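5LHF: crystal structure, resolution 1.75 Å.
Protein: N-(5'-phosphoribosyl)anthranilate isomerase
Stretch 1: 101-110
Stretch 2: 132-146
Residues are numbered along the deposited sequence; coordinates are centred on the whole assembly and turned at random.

Stretch 1 (101-110) VMKAFMVPRE
Stretch 2, residues 132-146: KILLDTGVGSGRRHD

Adjacent parallel strands satisfy each other's backbone through a staggered ladder, and where the ladder ends, side chains and water can continue the bonding; N-(5'-phosphoribosyl)anthranilate isomerase offers a compact example. Residues 101-106 and 132-136 are extended, with phi between -73° and -144° and psi between 105° and 148°. They run parallel at 28°, their axes approaching to 4.7 Å, in the register M102-K132, K103-I133, A104-L134, F105-L135 and M106-D136, with CA-CA separations of 4.5 to 5.3 Å.

The odd-numbered residues of the first strand bond to the even-numbered residues of the second. K132 N donates to V101 O (3.2 Å), and K132 O accepts from K103 N (3.0 Å). K103 O then receives L134 N (2.9 Å, nearly linear), L134 O receives F105 N (2.9 Å), and F105 O receives D136 N (2.9 Å). The last rung, V107 N to D136 O, is weak at 3.5 Å. There a water donates to D136 O at 2.7 Å, and also accepts weakly from V107 N at 3.4 Å, so the same water bonds to both partners of this weak rung.

Side chains alternate between the sheet faces. On one, M102 (chi1 t) lays CG 4.0 Å from CB of L134, whose CD2 lies 3.9 Å from A104 CB; L134 is t at chi1. On the other, F105 (chi1 m, chi2 -89°) brings CE2 to 3.6 Å from I133 CD1 at the ring edge, while its CB lies 4.2 Å from L135 CD2. Both I133 and L135 are m at chi1. V107 (t) extends this apolar contact, with CG2 4.4 Å from L135 CB.

Beyond the strands, R109 (m, t, t, chi4 -172°) reaches into the loop leading to the helix that includes 143-146. Its salt bridge with D146 (chi1 m, chi2 -3°) joins R109 NH2 to D146 OD2 at 2.9 Å and R109 NE to D146 OD1 at 3.0 Å, so two nitrogens meet both carboxylate oxygens. R109 NH2 also donates to V139 O (2.8 Å), to which R109 NH1 adds a weak bond at 3.3 Å. G142 C lies over one guanidinium face, 3.1 Å from R109 NH2; an ideal CB on G142 would fall 2.4 Å from R109 CZ, a clash that glycine avoids.

D146 is a shared acceptor: OD2 also takes G138 N (2.9 Å) and a water at 2.7 Å that donates to V107 O as well (2.7 Å), while OD1 accepts H145 ND1 (3.1 Å). One carboxylate thus ties together arginine, histidine, loop amide and water.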

# COMPACT_ATOMS: atom_id res chain seq x y z
N VAL A 101 -4.18 -2.02 -10.57
CA VAL A 101 -4.41 -2.65 -9.28
C VAL A 101 -3.09 -2.86 -8.55
O VAL A 101 -2.12 -3.37 -9.12
CB VAL A 101 -5.15 -4.00 -9.43
CG1 VAL A 101 -5.41 -4.58 -8.04
CG2 VAL A 101 -6.44 -3.80 -10.20
N MET A 102 -3.08 -2.47 -7.27
CA MET A 102 -2.07 -2.91 -6.32
C MET A 102 -2.78 -3.84 -5.35
O MET A 102 -3.78 -3.46 -4.73
CB MET A 102 -1.40 -1.74 -5.60
CG MET A 102 -0.42 -2.13 -4.46
SD MET A 102 1.05 -1.08 -4.27
CE MET A 102 0.29 0.54 -4.14
N LYS A 103 -2.31 -5.08 -5.25
CA LYS A 103 -2.91 -6.05 -4.34
C LYS A 103 -2.07 -6.14 -3.08
O LYS A 103 -0.86 -6.31 -3.15
CB LYS A 103 -3.02 -7.42 -5.01
CG LYS A 103 -3.51 -8.52 -4.08
CD LYS A 103 -5.03 -8.65 -4.05
CE LYS A 103 -5.43 -9.92 -3.30
NZ LYS A 103 -5.27 -9.79 -1.83
N ALA A 104 -2.72 -6.04 -1.92
CA ALA A 104 -2.06 -6.18 -0.64
C ALA A 104 -2.18 -7.61 -0.11
O ALA A 104 -3.26 -8.21 -0.16
CB ALA A 104 -2.64 -5.18 0.37
N PHE A 105 -1.07 -8.15 0.39
CA PHE A 105 -1.00 -9.49 0.96
C PHE A 105 -0.49 -9.40 2.39
O PHE A 105 0.51 -8.73 2.65
CB PHE A 105 -0.06 -10.40 0.15
CG PHE A 105 -0.53 -10.69 -1.24
CD1 PHE A 105 -1.35 -11.78 -1.50
CD2 PHE A 105 -0.16 -9.87 -2.30
CE1 PHE A 105 -1.79 -12.04 -2.79
CE2 PHE A 105 -0.58 -10.14 -3.58
CZ PHE A 105 -1.40 -11.23 -3.83
N MET A 106 -1.16 -10.10 3.30
CA MET A 106 -0.61 -10.26 4.64
C MET A 106 0.57 -11.23 4.59
O MET A 106 0.57 -12.20 3.82
CB MET A 106 -1.68 -10.77 5.60
CG MET A 106 -2.79 -9.77 5.91
SD MET A 106 -4.06 -10.45 7.00
CE MET A 106 -4.65 -11.82 6.02
N VAL A 107 1.58 -10.96 5.40
CA VAL A 107 2.73 -11.86 5.47
C VAL A 107 2.39 -12.99 6.44
O VAL A 107 2.24 -12.74 7.65
CB VAL A 107 4.00 -11.11 5.90
CG1 VAL A 107 5.18 -12.07 5.90
CG2 VAL A 107 4.25 -9.93 4.98
N PRO A 108 2.26 -14.22 5.97
CA PRO A 108 1.85 -15.32 6.86
C PRO A 108 2.90 -15.61 7.92
O PRO A 108 4.10 -15.40 7.72
CB PRO A 108 1.68 -16.51 5.92
CG PRO A 108 1.63 -15.93 4.53
CD PRO A 108 2.44 -14.68 4.58
N ARG A 109 2.43 -16.10 9.07
CA ARG A 109 3.30 -16.53 10.16
C ARG A 109 2.95 -17.95 10.58
O ARG A 109 2.73 -18.25 11.75
CB ARG A 109 3.19 -15.58 11.36
CG ARG A 109 3.86 -14.22 11.16
CD ARG A 109 3.52 -13.30 12.33
NE ARG A 109 4.11 -11.97 12.20
CZ ARG A 109 4.08 -11.06 13.16
NH1 ARG A 109 3.49 -11.33 14.31
NH2 ARG A 109 4.65 -9.87 12.97
N GLU A 110 2.89 -18.85 9.60
CA GLU A 110 2.48 -20.23 9.84
C GLU A 110 3.65 -21.17 10.11
O GLU A 110 3.42 -22.35 10.40
CB GLU A 110 1.67 -20.74 8.65
CG GLU A 110 0.45 -19.90 8.31
CD GLU A 110 -0.43 -19.63 9.52
OE1 GLU A 110 -0.62 -20.57 10.33
OE2 GLU A 110 -0.92 -18.49 9.67
N LYS A 132 1.00 -4.10 -9.22
CA LYS A 132 1.90 -3.96 -8.09
C LYS A 132 1.49 -4.90 -6.96
O LYS A 132 0.30 -5.17 -6.76
CB LYS A 132 1.95 -2.52 -7.56
CG LYS A 132 2.76 -1.55 -8.40
CD LYS A 132 3.03 -0.26 -7.63
CE LYS A 132 3.65 0.84 -8.49
NZ LYS A 132 5.11 0.66 -8.72
N ILE A 133 2.49 -5.37 -6.23
CA ILE A 133 2.33 -6.27 -5.09
C ILE A 133 2.74 -5.51 -3.84
O ILE A 133 3.88 -5.04 -3.75
CB ILE A 133 3.20 -7.53 -5.25
CG1 ILE A 133 2.75 -8.37 -6.45
CG2 ILE A 133 3.23 -8.34 -3.96
CD1 ILE A 133 1.39 -8.92 -6.30
N LEU A 134 1.83 -5.39 -2.88
CA LEU A 134 2.16 -4.81 -1.58
C LEU A 134 2.20 -5.91 -0.53
O LEU A 134 1.28 -6.74 -0.46
CB LEU A 134 1.15 -3.73 -1.19
CG LEU A 134 1.45 -2.89 0.06
CD1 LEU A 134 0.99 -1.42 -0.14
CD2 LEU A 134 0.76 -3.50 1.28
N LEU A 135 3.25 -5.91 0.28
CA LEU A 135 3.40 -6.86 1.37
C LEU A 135 3.19 -6.11 2.68
O LEU A 135 3.98 -5.24 3.05
CB LEU A 135 4.78 -7.55 1.34
CG LEU A 135 5.10 -8.44 0.14
CD1 LEU A 135 6.44 -9.19 0.31
CD2 LEU A 135 3.98 -9.41 -0.13
N ASP A 136 2.12 -6.46 3.39
CA ASP A 136 1.74 -5.77 4.63
C ASP A 136 2.30 -6.55 5.82
O ASP A 136 1.76 -7.59 6.20
CB ASP A 136 0.22 -5.65 4.69
CG ASP A 136 -0.24 -4.75 5.81
OD1 ASP A 136 -1.38 -4.94 6.28
OD2 ASP A 136 0.52 -3.85 6.23
N THR A 137 3.36 -6.02 6.44
CA THR A 137 4.04 -6.69 7.54
C THR A 137 3.38 -6.38 8.88
O THR A 137 2.74 -5.34 9.06
CB THR A 137 5.51 -6.27 7.58
OG1 THR A 137 5.60 -4.87 7.84
CG2 THR A 137 6.19 -6.57 6.26
N GLY A 138 3.57 -7.29 9.84
CA GLY A 138 2.90 -7.22 11.13
C GLY A 138 3.76 -6.61 12.23
O GLY A 138 4.79 -5.98 11.98
N VAL A 139 3.33 -6.83 13.48
CA VAL A 139 3.93 -6.16 14.63
C VAL A 139 4.56 -7.15 15.60
O VAL A 139 4.62 -8.35 15.32
CB VAL A 139 2.89 -5.29 15.36
CG1 VAL A 139 2.38 -4.21 14.42
CG2 VAL A 139 1.73 -6.15 15.91
N GLY A 140 5.06 -6.65 16.74
CA GLY A 140 5.58 -7.56 17.74
C GLY A 140 6.85 -8.27 17.29
O GLY A 140 7.51 -7.88 16.32
N SER A 141 7.17 -9.34 18.01
CA SER A 141 8.42 -10.07 17.77
C SER A 141 8.44 -10.75 16.41
O SER A 141 9.52 -10.98 15.85
CB SER A 141 8.64 -11.09 18.88
OG SER A 141 7.65 -12.10 18.85
N GLY A 142 7.27 -11.10 15.86
CA GLY A 142 7.20 -11.72 14.55
C GLY A 142 7.59 -10.82 13.39
O GLY A 142 7.68 -11.29 12.25
N ARG A 143 7.82 -9.53 13.66
CA ARG A 143 8.11 -8.60 12.58
C ARG A 143 9.43 -8.95 11.88
O ARG A 143 9.53 -8.85 10.66
CB ARG A 143 8.14 -7.18 13.13
CG ARG A 143 8.29 -6.12 12.08
CD ARG A 143 7.96 -4.76 12.66
NE ARG A 143 8.22 -3.73 11.67
CZ ARG A 143 7.34 -3.36 10.75
NH1 ARG A 143 6.13 -3.91 10.70
NH2 ARG A 143 7.69 -2.42 9.88
N ARG A 144 10.43 -9.38 12.65
CA ARG A 144 11.69 -9.80 12.04
C ARG A 144 11.47 -10.99 11.11
O ARG A 144 12.06 -11.06 10.03
CB ARG A 144 12.72 -10.13 13.13
CG ARG A 144 13.41 -8.90 13.71
CD ARG A 144 14.36 -9.25 14.85
NE ARG A 144 15.62 -9.85 14.39
CZ ARG A 144 16.74 -9.16 14.17
NH1 ARG A 144 16.76 -7.85 14.37
NH2 ARG A 144 17.83 -9.79 13.75
N HIS A 145 10.63 -11.93 11.53
CA HIS A 145 10.25 -13.04 10.67
C HIS A 145 9.57 -12.54 9.40
O HIS A 145 9.79 -13.09 8.31
CB HIS A 145 9.32 -13.98 11.43
CG HIS A 145 8.52 -14.90 10.56
ND1 HIS A 145 7.36 -14.51 9.93
CD2 HIS A 145 8.70 -16.20 10.24
CE1 HIS A 145 6.87 -15.52 9.25
NE2 HIS A 145 7.66 -16.56 9.42
N ASP A 146 8.73 -11.52 9.52
CA ASP A 146 8.04 -10.99 8.35
C ASP A 146 9.01 -10.39 7.35
O ASP A 146 8.84 -10.55 6.14
CB ASP A 146 6.98 -9.97 8.78
CG ASP A 146 5.87 -10.59 9.61
OD1 ASP A 146 5.88 -11.82 9.81
OD2 ASP A 146 4.97 -9.83 10.05
O HOH W 1 2.45 -10.69 9.47
O HOH W 2 0.81 -9.16 8.17